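Local coordinates for multicopper oxidase (Pseudomonas thermotolerans, PDB 6VOW), which probably oxidises phenolic or other electron-rich substrates and reduces dioxygen to water through a mononuclear copper and a trinuclear copper cluster, as laccases do, at residues S34-D39 / Q75-R80; L71-G76 / F125-A130; V150-V155 / F224-T229; G248-P253 / P310-A315. All blocks are in the same frame, centred on the assembly; numbering follows the deposited sequence.

Overall arrangement
The chain folds into cupredoxin-like domains in series, as in three-domain laccases. Contacts 1 and 2 come first along the chain, overlapping at Gln75 and Gly76, and lie in the first domain with centres about 7 Å apart; both reach the sheet in which strands 78-85 and 120-126 are neighbours. Contact 3, its centre about 16 Å from that of contact 2, joins strand 151-156, the neighbour of strand 71-74, to strand 218-225 of the second domain. Contact 4, last along the chain, sets edge strand 249-255 of that domain against the loop before strand 323-329. Asn312 ND2 of this loop hydrogen-bonds to Ala130 O; this and contact 3 link domains, while 1 and 2 stay within the first.

Contact 1: residues S34-D39 / Q75-R80; sequences SAVTHD and QGDWLR
His38 and Asp77 meet edge-on, nearly coplanar: the imidazole NE2 donates to Asp77 OD2 at 2.8 Å, on that oxygen's anti lone pair, with ring and carboxylate planes 28° apart. CG of His38 is anti to its carbonyl carbon (chi1 -54°), and the ring reaches back to Asp77, two residues before its pairing partner Leu79. The same ring turns an edge to the backbone, His38 CD2 lying 3.2 Å from Trp78 O. Val36 packs against the carboxylate of Asp77, its CG1 3.5 Å from OD2, while Val36 CG2 faces OD1.

Thr37, Trp78, Asp39 and Arg80 lie on the face opposite His38 and Leu79. In the conformer described, one of two, Arg80 forms a side-on salt bridge with Asp39, NE bound to OD1 and Arg80 NH2 2.7 Å from Asp39 OD2; the short NE bond and the second conformer leave the detail doubtful. There Thr37 CG2 sits over the centre of the guanidinium, 3.7 Å from Arg80 CZ, while Thr37 OG1 turns to Trp78 CB. Lys126 makes a cation-pi contact with the indole of Trp78.

Between the two faces run the backbone bonds from Trp78 N to Val36 O, His38 N to Trp78 O and Arg80 N to His38 O. This is the pattern of parallel strands, here the central pair, 37-49 and 78-85, in a four-stranded sheet of the first cupredoxin-like domain.

Contact 2: residues L71-G76 / F125-A130; sequences LRCRQG and FKTEDA
Gln75 and Gly76 belong to the short connection that carries the chain from one sheet of the first cupredoxin-like domain to the other, and they are held by Lys126 to Ala130, where the chain passes from strand 120-126 toward strand 131-136. Thr127 O takes two contacts. It accepts from Gly76 N at 2.8 Å and also receives a CA-H...O contact from Gln75 CA at 3.2 Å. Gly76 turns here with a positive phi of 97°.

The Gln75 side chain stands fully extended, CG anti to its backbone N (chi1 -179°), and runs past the Glu128 carbonyl. Its NE2 donates to Glu128 O at 2.9 Å; that oxygen lies in the amide plane, but the donor sits 40° above the carbonyl plane. The other branch, Gln75 OE1, rests 3.7 Å from Ala130 CB and accepts from Arg158 N.

Lys126 bends at its last two torsions, and its NZ donates to Gly76 O at 3.1 Å. Thr127 OG1 approaches Cys73 SG at 3.2 Å and Arg74 O at 3.1 Å, with its methyl also facing the cysteine; OG1 has a weak hydrogen bond with Asp77 O as well.

Thr127 and Cys73 both touch Leu79 of strand 78-85, and Gln75 and Thr127 both pack on Val155 of strand 151-156, placing the contact between the two sheets.

Contact 3: residues V150-V155 / F224-T229; sequences VGPLVV and FNLDNT
Pro152 and Phe224 meet where two cupredoxin-like domains pack: strand 151-156 of the first meets strand 218-225 of the second in a wholly buried, apolar interface. The bump is the proline ring. Its CB stands over the middle of the phenyl face, 3.7 Å from the centroid of the Phe224 ring and only 9° off the ring normal, a textbook CH-pi contact in which the carbon is almost equally far from all six ring atoms. At the rim of the same ring, Val154 CG2 comes to 4.1 Å from Phe224 CZ.

Leu226 is the second projection, filling the hollow beside Val150 and Gly151. Its CD1 reaches Gly151 C at 4.0 Å, and its flank slides past Val150 in the opposite direction. The fit is tight there, Val150 CG2 being only 3.5 Å from Leu226 CB. Val150 and Leu226 both also touch Trp134, which lines the pocket of the Cu-O-Cu unit.

Leu226 sits within an Asx turn, Asn225 OD1 accepting from Asp227 N. The carbonyl of Leu226 is buried with no polar partner in the model, and the methyl Val150 CG1 lies 3.6 Å from Leu226 O.

Contact 4: residues G248-P253 / P310-A315; sequences GHPIEP and PANPVA
Asn312 reaches from its loop toward Gly248, His249 and Pro250, and its side chain can be followed outward. CB comes first, 3.7 Å from His249 ND1 and a little farther from CE1 of the same ring. CG, anti to the carbonyl carbon of Asn312 (chi1 -72°), stays 4.1 Å from His249 ND1 and 4.2 Å from Gly248 O. At the tip, the amide stands nearly upright to the imidazole, their planes 85° apart. Asn312 ND2 lies 2.9 Å from Gly248 O, but the angle is too poor for a hydrogen bond; its proper acceptor is Ala130 O in the first domain. The same nitrogen touches the proline ring, 3.5 Å from Pro250 CD. OD1, the other branch, lies near Gln75 NE2.

The loop bearing Asn312 runs between strand 288-296 and strand 323-329, the passage from the second cupredoxin-like domain to the third, and here it goes by strand 249-255 at the margin of a second-domain sheet. On one flank of Asn312, Pro310 O lies 3.3 Å from Pro250 CG. On the other, an inverse gamma turn centred on Pro313, with a weak bond from Val314 N to Asn312 O, brings Val314 round to the imidazole, where Val314 CG2 packs 3.8 Å from His249 CE1. His249 and Val314 both also rest on Val396 and Phe411.

Contact 1: residues S34-D39 / Q75-R80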
loop_
_atom_site.group_PDB
_atom_site.type_symbol
_atom_site.label_atom_id
_atom_site.label_comp_id
_atom_site.label_asym_id
_atom_site.label_seq_id
_atom_site.Cartn_x
_atom_site.Cartn_y
_atom_site.Cartn_z
ATOM N N SER A 34 -5.403 -24.724 18.196
ATOM C CA SER A 34 -5.275 -25.092 16.739
ATOM C C SER A 34 -5.697 -24.038 15.654
ATOM O O SER A 34 -5.108 -24.082 14.588
ATOM C CB SER A 34 -5.962 -26.428 16.472
ATOM O OG SER A 34 -5.761 -26.818 15.122
ATOM N N ALA A 35 -6.715 -23.178 15.888
ATOM C CA ALA A 35 -7.035 -22.027 14.993
ATOM C C ALA A 35 -7.637 -20.819 15.667
ATOM O O ALA A 35 -8.618 -20.917 16.419
ATOM C CB ALA A 35 -7.968 -22.444 13.853
ATOM N N VAL A 36 -7.096 -19.672 15.340
ATOM C CA VAL A 36 -7.642 -18.391 15.710
ATOM C C VAL A 36 -8.027 -17.662 14.428
ATOM O O VAL A 36 -7.229 -17.599 13.479
ATOM C CB VAL A 36 -6.609 -17.557 16.462
ATOM C CG1 VAL A 36 -7.313 -16.386 17.116
ATOM C CG2 VAL A 36 -5.843 -18.429 17.469
ATOM N N THR A 37 -9.216 -17.110 14.460
ATOM C CA THR A 37 -9.962 -16.481 13.369
ATOM C C THR A 37 -10.507 -15.107 13.824
ATOM O O THR A 37 -11.175 -14.993 14.816
ATOM C CB THR A 37 -11.097 -17.405 12.908
ATOM O OG1 THR A 37 -10.541 -18.614 12.485
ATOM C CG2 THR A 37 -11.805 -16.880 11.720
ATOM N N HIS A 38 -10.160 -14.068 13.073
ATOM C CA HIS A 38 -10.601 -12.707 13.280
ATOM C C HIS A 38 -11.682 -12.496 12.264
ATOM O O HIS A 38 -11.402 -12.465 11.061
ATOM C CB HIS A 38 -9.439 -11.765 13.017
ATOM C CG HIS A 38 -8.226 -12.079 13.796
ATOM N ND1 HIS A 38 -7.781 -11.243 14.775
ATOM C CD2 HIS A 38 -7.370 -13.133 13.782
ATOM C CE1 HIS A 38 -6.699 -11.753 15.330
ATOM N NE2 HIS A 38 -6.440 -12.907 14.763
ATOM N N ASP A 39 -12.935 -12.549 12.722
ATOM C CA ASP A 39 -14.136 -12.258 11.908
ATOM C C ASP A 39 -14.533 -10.782 11.819
ATOM O O ASP A 39 -14.630 -10.034 12.827
ATOM C CB ASP A 39 -15.396 -13.073 12.332
ATOM C CG ASP A 39 -15.326 -14.469 11.845
ATOM O OD1 ASP A 39 -15.569 -14.646 10.662
ATOM O OD2 ASP A 39 -14.942 -15.404 12.548
ATOM N N GLN A 75 -0.526 -12.288 13.473
ATOM C CA GLN A 75 0.266 -13.152 12.648
ATOM C C GLN A 75 0.080 -14.589 13.023
ATOM O O GLN A 75 0.192 -14.913 14.183
ATOM C CB GLN A 75 1.732 -12.774 12.840
ATOM C CG GLN A 75 2.735 -13.553 12.028
ATOM C CD GLN A 75 4.108 -13.046 12.294
ATOM O OE1 GLN A 75 4.372 -12.497 13.355
ATOM N NE2 GLN A 75 4.994 -13.200 11.332
ATOM N N GLY A 76 -0.181 -15.434 12.029
ATOM C CA GLY A 76 -0.426 -16.872 12.227
ATOM C C GLY A 76 -1.910 -17.151 12.275
ATOM O O GLY A 76 -2.331 -18.258 12.096
ATOM N N ASP A 77 -2.718 -16.131 12.459
ATOM C CA ASP A 77 -4.157 -16.357 12.555
ATOM C C ASP A 77 -4.878 -16.195 11.216
ATOM O O ASP A 77 -4.264 -15.787 10.215
ATOM C CB ASP A 77 -4.759 -15.405 13.569
ATOM C CG ASP A 77 -4.191 -15.564 14.942
ATOM O OD1 ASP A 77 -3.437 -16.526 15.191
ATOM O OD2 ASP A 77 -4.588 -14.731 15.770
ATOM N N TRP A 78 -6.164 -16.571 11.206
ATOM C CA TRP A 78 -7.071 -16.487 10.031
ATOM C C TRP A 78 -7.767 -15.217 10.099
ATOM O O TRP A 78 -8.227 -14.832 11.180
ATOM C CB TRP A 78 -8.145 -17.580 9.958
ATOM C CG TRP A 78 -7.639 -18.932 9.614
ATOM C CD1 TRP A 78 -7.252 -19.859 10.497
ATOM C CD2 TRP A 78 -7.492 -19.528 8.335
ATOM N NE1 TRP A 78 -6.813 -20.971 9.873
ATOM C CE2 TRP A 78 -6.982 -20.816 8.537
ATOM C CE3 TRP A 78 -7.723 -19.106 7.033
ATOM C CZ2 TRP A 78 -6.698 -21.682 7.488
ATOM C CZ3 TRP A 78 -7.454 -19.943 6.023
ATOM C CH2 TRP A 78 -6.947 -21.219 6.235
ATOM N N LEU A 79 -7.816 -14.542 8.929
ATOM C CA LEU A 79 -8.555 -13.323 8.768
ATOM C C LEU A 79 -9.733 -13.763 7.981
ATOM O O LEU A 79 -9.497 -14.343 6.932
ATOM C CB LEU A 79 -7.745 -12.270 7.945
ATOM C CG LEU A 79 -8.528 -11.001 7.677
ATOM C CD1 LEU A 79 -9.103 -10.527 8.941
ATOM C CD2 LEU A 79 -7.618 -9.915 7.157
ATOM N N ARG A 80 -10.953 -13.465 8.448
ATOM C CA ARG A 80 -12.199 -13.873 7.753
ATOM C C ARG A 80 -13.049 -12.665 7.606
ATOM O O ARG A 80 -13.431 -12.017 8.602
ATOM C CB ARG A 80 -12.952 -14.944 8.551
ATOM C CG ARG A 80 -14.127 -15.602 7.822
ATOM C CD ARG A 80 -14.466 -16.996 8.368
ATOM N NE ARG A 80 -14.916 -16.938 9.763
ATOM C CZ ARG A 80 -15.077 -18.012 10.521
ATOM N NH1 ARG A 80 -14.826 -19.182 10.040
ATOM N NH2 ARG A 80 -15.467 -17.899 11.758
#

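Contact 2: residues L71-G76 / F125-A130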
loop_
_atom_site.group_PDB
_atom_site.type_symbol
_atom_site.label_atom_id
_atom_site.label_comp_id
_atom_site.label_asym_id
_atom_site.label_seq_id
_atom_site.Cartn_x
_atom_site.Cartn_y
_atom_site.Cartn_z
ATOM N N LEU A 71 -8.802 -2.915 9.554
ATOM C CA LEU A 71 -8.884 -4.349 9.855
ATOM C C LEU A 71 -7.650 -4.818 10.647
ATOM O O LEU A 71 -6.460 -4.481 10.279
ATOM C CB LEU A 71 -9.069 -5.161 8.601
ATOM C CG LEU A 71 -10.477 -5.505 8.136
ATOM C CD1 LEU A 71 -11.381 -4.388 8.012
ATOM C CD2 LEU A 71 -10.411 -6.142 6.774
ATOM N N ARG A 72 -7.882 -5.547 11.739
ATOM C CA ARG A 72 -6.690 -6.131 12.469
ATOM C C ARG A 72 -6.737 -7.624 12.463
ATOM O O ARG A 72 -7.845 -8.197 12.620
ATOM C CB ARG A 72 -6.647 -5.814 13.943
ATOM C CG ARG A 72 -6.827 -4.416 14.343
ATOM C CD ARG A 72 -5.602 -3.624 14.098
ATOM N NE ARG A 72 -4.578 -3.830 15.096
ATOM C CZ ARG A 72 -3.724 -2.886 15.499
ATOM N NH1 ARG A 72 -3.720 -1.624 15.039
ATOM N NH2 ARG A 72 -2.855 -3.232 16.380
ATOM N N CYS A 73 -5.556 -8.225 12.265
ATOM C CA CYS A 73 -5.367 -9.630 12.480
ATOM C C CYS A 73 -4.078 -9.824 13.276
ATOM O O CYS A 73 -3.448 -8.852 13.752
ATOM C CB CYS A 73 -5.300 -10.397 11.160
ATOM S SG CYS A 73 -5.653 -12.253 11.270
ATOM N N ARG A 74 -3.700 -11.076 13.511
ATOM C CA ARG A 74 -2.523 -11.378 14.333
ATOM C C ARG A 74 -1.855 -12.361 13.512
ATOM O O ARG A 74 -2.562 -13.131 12.834
ATOM C CB ARG A 74 -2.987 -11.970 15.689
ATOM C CG ARG A 74 -2.000 -12.805 16.496
ATOM C CD ARG A 74 -1.431 -12.003 17.630
ATOM N NE ARG A 74 -2.501 -11.372 18.398
ATOM C CZ ARG A 74 -2.345 -10.308 19.184
ATOM N NH1 ARG A 74 -1.160 -9.708 19.314
ATOM N NH2 ARG A 74 -3.386 -9.813 19.840
ATOM N N GLN A 75 -0.526 -12.288 13.473
ATOM C CA GLN A 75 0.266 -13.152 12.648
ATOM C C GLN A 75 0.080 -14.589 13.023
ATOM O O GLN A 75 0.192 -14.913 14.183
ATOM C CB GLN A 75 1.732 -12.774 12.840
ATOM C CG GLN A 75 2.735 -13.553 12.028
ATOM C CD GLN A 75 4.108 -13.046 12.294
ATOM O OE1 GLN A 75 4.372 -12.497 13.355
ATOM N NE2 GLN A 75 4.994 -13.200 11.332
ATOM N N GLY A 76 -0.181 -15.434 12.029
ATOM C CA GLY A 76 -0.426 -16.872 12.227
ATOM C C GLY A 76 -1.910 -17.151 12.275
ATOM O O GLY A 76 -2.331 -18.258 12.096
ATOM N N PHE A 125 -8.183 -15.991 4.897
ATOM C CA PHE A 125 -6.795 -16.415 4.620
ATOM C C PHE A 125 -6.017 -16.204 5.898
ATOM O O PHE A 125 -6.472 -15.488 6.824
ATOM C CB PHE A 125 -6.187 -15.600 3.484
ATOM C CG PHE A 125 -6.393 -14.110 3.661
ATOM C CD1 PHE A 125 -7.552 -13.477 3.200
ATOM C CD2 PHE A 125 -5.442 -13.298 4.336
ATOM C CE1 PHE A 125 -7.724 -12.096 3.367
ATOM C CE2 PHE A 125 -5.640 -11.915 4.463
ATOM C CZ PHE A 125 -6.773 -11.337 3.964
ATOM N N LYS A 126 -4.925 -16.923 6.005
ATOM C CA LYS A 126 -4.033 -16.758 7.136
ATOM C C LYS A 126 -3.114 -15.599 6.752
ATOM O O LYS A 126 -2.678 -15.475 5.593
ATOM C CB LYS A 126 -3.195 -18.049 7.400
ATOM C CG LYS A 126 -3.953 -19.326 7.713
ATOM C CD LYS A 126 -2.998 -20.518 7.938
ATOM C CE LYS A 126 -2.370 -20.499 9.323
ATOM N NZ LYS A 126 -3.410 -20.560 10.394
ATOM N N THR A 127 -2.850 -14.758 7.756
ATOM C CA THR A 127 -1.893 -13.695 7.726
ATOM C C THR A 127 -0.627 -14.128 8.442
ATOM O O THR A 127 -0.568 -14.065 9.670
ATOM C CB THR A 127 -2.524 -12.476 8.403
ATOM O OG1 THR A 127 -2.904 -12.815 9.747
ATOM C CG2 THR A 127 -3.784 -12.028 7.676
ATOM N N GLU A 128 0.343 -14.663 7.709
ATOM C CA GLU A 128 1.601 -15.103 8.220
ATOM C C GLU A 128 2.655 -14.006 8.378
ATOM O O GLU A 128 3.727 -14.325 8.944
ATOM C CB GLU A 128 2.217 -16.207 7.322
ATOM C CG GLU A 128 1.308 -17.431 7.099
ATOM C CD GLU A 128 1.176 -18.370 8.305
ATOM O OE1 GLU A 128 1.761 -18.116 9.374
ATOM O OE2 GLU A 128 0.489 -19.389 8.192
ATOM N N ASP A 129 2.381 -12.786 7.859
ATOM C CA ASP A 129 3.302 -11.660 7.937
ATOM C C ASP A 129 2.676 -10.609 8.741
ATOM O O ASP A 129 1.507 -10.208 8.522
ATOM C CB ASP A 129 3.613 -11.072 6.592
ATOM C CG ASP A 129 4.239 -12.075 5.638
ATOM O OD1 ASP A 129 4.949 -13.003 6.039
ATOM O OD2 ASP A 129 3.971 -11.980 4.462
ATOM N N ALA A 130 3.438 -10.196 9.725
ATOM C CA ALA A 130 3.035 -9.092 10.560
ATOM C C ALA A 130 3.435 -7.858 9.857
ATOM O O ALA A 130 4.363 -7.854 9.041
ATOM C CB ALA A 130 3.727 -9.146 11.896
#

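Contact 3: residues V150-V155 / F224-T229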
loop_
_atom_site.group_PDB
_atom_site.type_symbol
_atom_site.label_atom_id
_atom_site.label_comp_id
_atom_site.label_asym_id
_atom_site.label_seq_id
_atom_site.Cartn_x
_atom_site.Cartn_y
_atom_site.Cartn_z
ATOM N N VAL A 150 -10.534 2.472 0.173
ATOM C CA VAL A 150 -9.228 2.109 0.620
ATOM C C VAL A 150 -9.223 2.017 2.126
ATOM O O VAL A 150 -9.900 2.836 2.821
ATOM C CB VAL A 150 -8.144 3.093 0.231
ATOM C CG1 VAL A 150 -7.980 3.204 -1.233
ATOM C CG2 VAL A 150 -8.324 4.415 0.850
ATOM N N GLY A 151 -8.484 1.059 2.640
ATOM C CA GLY A 151 -8.398 0.955 4.116
ATOM C C GLY A 151 -7.095 0.359 4.596
ATOM O O GLY A 151 -6.438 -0.355 3.848
ATOM N N PRO A 152 -6.725 0.594 5.855
ATOM C CA PRO A 152 -5.562 -0.060 6.456
ATOM C C PRO A 152 -5.886 -1.463 7.016
ATOM O O PRO A 152 -6.997 -1.643 7.589
ATOM C CB PRO A 152 -5.170 0.905 7.620
ATOM C CG PRO A 152 -6.349 1.718 7.900
ATOM C CD PRO A 152 -7.423 1.393 6.841
ATOM N N LEU A 153 -4.947 -2.410 6.827
ATOM C CA LEU A 153 -4.914 -3.755 7.493
ATOM C C LEU A 153 -3.647 -3.943 8.298
ATOM O O LEU A 153 -2.549 -3.878 7.752
ATOM C CB LEU A 153 -4.972 -4.862 6.474
ATOM C CG LEU A 153 -4.825 -6.307 6.894
ATOM C CD1 LEU A 153 -5.810 -6.619 7.978
ATOM C CD2 LEU A 153 -4.982 -7.228 5.706
ATOM N N VAL A 154 -3.777 -4.076 9.615
ATOM C CA VAL A 154 -2.633 -4.376 10.508
ATOM C C VAL A 154 -2.631 -5.850 10.870
ATOM O O VAL A 154 -3.642 -6.346 11.367
ATOM C CB VAL A 154 -2.691 -3.538 11.808
ATOM C CG1 VAL A 154 -1.527 -3.838 12.703
ATOM C CG2 VAL A 154 -2.654 -2.045 11.492
ATOM N N VAL A 155 -1.526 -6.548 10.597
ATOM C CA VAL A 155 -1.282 -7.847 11.105
ATOM C C VAL A 155 -0.308 -7.696 12.273
ATOM O O VAL A 155 0.846 -7.349 12.070
ATOM C CB VAL A 155 -0.790 -8.801 9.999
ATOM C CG1 VAL A 155 -0.574 -10.231 10.568
ATOM C CG2 VAL A 155 -1.844 -8.853 8.856
ATOM N N PHE A 224 0.379 4.630 6.134
ATOM C CA PHE A 224 -0.191 3.986 4.966
ATOM C C PHE A 224 -0.466 5.029 3.888
ATOM O O PHE A 224 -1.162 6.028 4.118
ATOM C CB PHE A 224 -1.532 3.310 5.284
ATOM C CG PHE A 224 -1.519 2.384 6.454
ATOM C CD1 PHE A 224 -1.630 2.863 7.726
ATOM C CD2 PHE A 224 -1.447 1.026 6.267
ATOM C CE1 PHE A 224 -1.695 1.960 8.789
ATOM C CE2 PHE A 224 -1.421 0.141 7.318
ATOM C CZ PHE A 224 -1.616 0.616 8.588
ATOM N N ASN A 225 0.062 4.789 2.710
ATOM C CA ASN A 225 -0.261 5.686 1.606
ATOM C C ASN A 225 -1.421 5.035 0.865
ATOM O O ASN A 225 -1.242 4.048 0.109
ATOM C CB ASN A 225 0.964 5.931 0.711
ATOM C CG ASN A 225 0.615 6.809 -0.509
ATOM O OD1 ASN A 225 -0.556 6.934 -0.895
ATOM N ND2 ASN A 225 1.641 7.422 -1.107
ATOM N N LEU A 226 -2.622 5.552 1.115
ATOM C CA LEU A 226 -3.756 4.989 0.526
ATOM C C LEU A 226 -4.148 5.745 -0.704
ATOM O O LEU A 226 -5.222 5.495 -1.217
ATOM C CB LEU A 226 -4.925 4.852 1.514
ATOM C CG LEU A 226 -4.570 4.170 2.805
ATOM C CD1 LEU A 226 -5.855 3.996 3.585
ATOM C CD2 LEU A 226 -3.951 2.793 2.583
ATOM N N ASP A 227 -3.236 6.544 -1.252
ATOM C CA ASP A 227 -3.538 7.347 -2.385
ATOM C C ASP A 227 -3.416 6.625 -3.700
ATOM O O ASP A 227 -2.675 5.749 -3.826
ATOM C CB ASP A 227 -2.686 8.575 -2.423
ATOM C CG ASP A 227 -3.329 9.658 -3.314
ATOM O OD1 ASP A 227 -4.379 10.240 -2.867
ATOM O OD2 ASP A 227 -2.827 9.819 -4.497
ATOM N N ASN A 228 -4.181 7.048 -4.687
ATOM C CA ASN A 228 -4.128 6.559 -6.106
ATOM C C ASN A 228 -2.855 6.930 -6.792
ATOM O O ASN A 228 -2.475 6.228 -7.713
ATOM C CB ASN A 228 -5.207 7.254 -6.993
ATOM C CG ASN A 228 -6.621 6.786 -6.729
ATOM O OD1 ASN A 228 -6.990 6.552 -5.594
ATOM N ND2 ASN A 228 -7.443 6.692 -7.797
ATOM N N THR A 229 -2.253 8.081 -6.473
ATOM C CA THR A 229 -1.089 8.623 -7.304
ATOM C C THR A 229 0.053 9.333 -6.564
ATOM O O THR A 229 1.195 9.347 -7.062
ATOM C CB THR A 229 -1.590 9.576 -8.450
ATOM O OG1 THR A 229 -1.538 10.938 -8.038
ATOM C CG2 THR A 229 -2.944 9.278 -8.781
#

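Contact 4: residues G248-P253 / P310-A315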
loop_
_atom_site.group_PDB
_atom_site.type_symbol
_atom_site.label_atom_id
_atom_site.label_comp_id
_atom_site.label_asym_id
_atom_site.label_seq_id
_atom_site.Cartn_x
_atom_site.Cartn_y
_atom_site.Cartn_z
ATOM N N GLY A 248 5.237 -3.558 5.127
ATOM C CA GLY A 248 4.899 -4.729 5.997
ATOM C C GLY A 248 6.027 -5.711 6.311
ATOM O O GLY A 248 5.766 -6.861 6.695
ATOM N N HIS A 249 7.289 -5.303 6.143
ATOM C CA HIS A 249 8.416 -6.194 6.417
ATOM C C HIS A 249 9.525 -5.508 7.190
ATOM O O HIS A 249 10.012 -4.453 6.781
ATOM C CB HIS A 249 8.935 -6.751 5.160
ATOM C CG HIS A 249 7.955 -7.624 4.511
ATOM N ND1 HIS A 249 7.803 -8.953 4.825
ATOM C CD2 HIS A 249 6.972 -7.320 3.651
ATOM C CE1 HIS A 249 6.807 -9.446 4.110
ATOM N NE2 HIS A 249 6.288 -8.465 3.394
ATOM N N PRO A 250 9.877 -6.061 8.349
ATOM C CA PRO A 250 10.839 -5.442 9.239
ATOM C C PRO A 250 12.198 -5.141 8.644
ATOM O O PRO A 250 12.608 -5.823 7.737
ATOM C CB PRO A 250 11.000 -6.511 10.300
ATOM C CG PRO A 250 9.569 -7.033 10.418
ATOM C CD PRO A 250 9.216 -7.215 8.993
ATOM N N ILE A 251 12.889 -4.114 9.109
ATOM C CA ILE A 251 14.271 -3.902 8.620
ATOM C C ILE A 251 15.100 -3.801 9.903
ATOM O O ILE A 251 14.537 -3.704 11.028
ATOM C CB ILE A 251 14.444 -2.611 7.723
ATOM C CG1 ILE A 251 13.903 -1.371 8.461
ATOM C CG2 ILE A 251 13.841 -2.802 6.273
ATOM C CD1 ILE A 251 13.968 -0.071 7.674
ATOM N N GLU A 252 16.422 -3.808 9.734
ATOM C CA GLU A 252 17.308 -3.262 10.752
ATOM C C GLU A 252 16.896 -1.799 10.932
ATOM O O GLU A 252 16.936 -1.003 9.975
ATOM C CB GLU A 252 18.791 -3.361 10.373
ATOM C CG GLU A 252 19.763 -2.827 11.434
ATOM C CD GLU A 252 19.659 -3.592 12.756
ATOM O OE1 GLU A 252 19.427 -4.834 12.774
ATOM O OE2 GLU A 252 19.781 -2.927 13.802
ATOM N N PRO A 253 16.460 -1.433 12.151
ATOM C CA PRO A 253 16.068 -0.061 12.329
ATOM C C PRO A 253 17.167 0.933 11.967
ATOM O O PRO A 253 18.310 0.670 12.263
ATOM C CB PRO A 253 15.675 0.026 13.806
ATOM C CG PRO A 253 15.430 -1.345 14.198
ATOM C CD PRO A 253 16.250 -2.230 13.361
ATOM N N PRO A 310 11.002 -8.945 14.393
ATOM C CA PRO A 310 11.405 -10.204 13.766
ATOM C C PRO A 310 10.962 -10.310 12.306
ATOM O O PRO A 310 9.842 -9.938 11.926
ATOM C CB PRO A 310 10.686 -11.241 14.571
ATOM C CG PRO A 310 9.690 -10.509 15.468
ATOM C CD PRO A 310 10.030 -9.108 15.517
ATOM N N ALA A 311 11.850 -10.842 11.484
ATOM C CA ALA A 311 11.562 -11.021 10.075
ATOM C C ALA A 311 10.287 -11.837 9.917
ATOM O O ALA A 311 10.054 -12.797 10.591
ATOM C CB ALA A 311 12.728 -11.696 9.373
ATOM N N ASN A 312 9.422 -11.400 9.038
ATOM C CA ASN A 312 8.373 -12.289 8.500
ATOM C C ASN A 312 8.932 -13.551 7.788
ATOM O O ASN A 312 10.054 -13.507 7.288
ATOM C CB ASN A 312 7.524 -11.417 7.624
ATOM C CG ASN A 312 6.715 -10.513 8.465
ATOM O OD1 ASN A 312 6.263 -10.938 9.513
ATOM N ND2 ASN A 312 6.579 -9.260 8.086
ATOM N N PRO A 313 8.179 -14.664 7.782
ATOM C CA PRO A 313 8.602 -15.915 7.183
ATOM C C PRO A 313 8.499 -15.931 5.645
ATOM O O PRO A 313 7.680 -16.655 5.074
ATOM C CB PRO A 313 7.606 -16.944 7.786
ATOM C CG PRO A 313 6.358 -16.146 7.936
ATOM C CD PRO A 313 6.854 -14.826 8.463
ATOM N N VAL A 314 9.363 -15.164 5.001
ATOM C CA VAL A 314 9.382 -15.021 3.561
ATOM C C VAL A 314 10.533 -15.859 3.044
ATOM O O VAL A 314 11.547 -16.011 3.664
ATOM C CB VAL A 314 9.626 -13.567 3.194
ATOM C CG1 VAL A 314 9.303 -13.334 1.740
ATOM C CG2 VAL A 314 8.823 -12.641 4.056
ATOM N N ALA A 315 10.359 -16.399 1.860
ATOM C CA ALA A 315 11.312 -17.329 1.300
ATOM C C ALA A 315 12.546 -16.557 0.803
ATOM O O ALA A 315 12.447 -15.752 -0.098
ATOM C CB ALA A 315 10.626 -18.133 0.175
#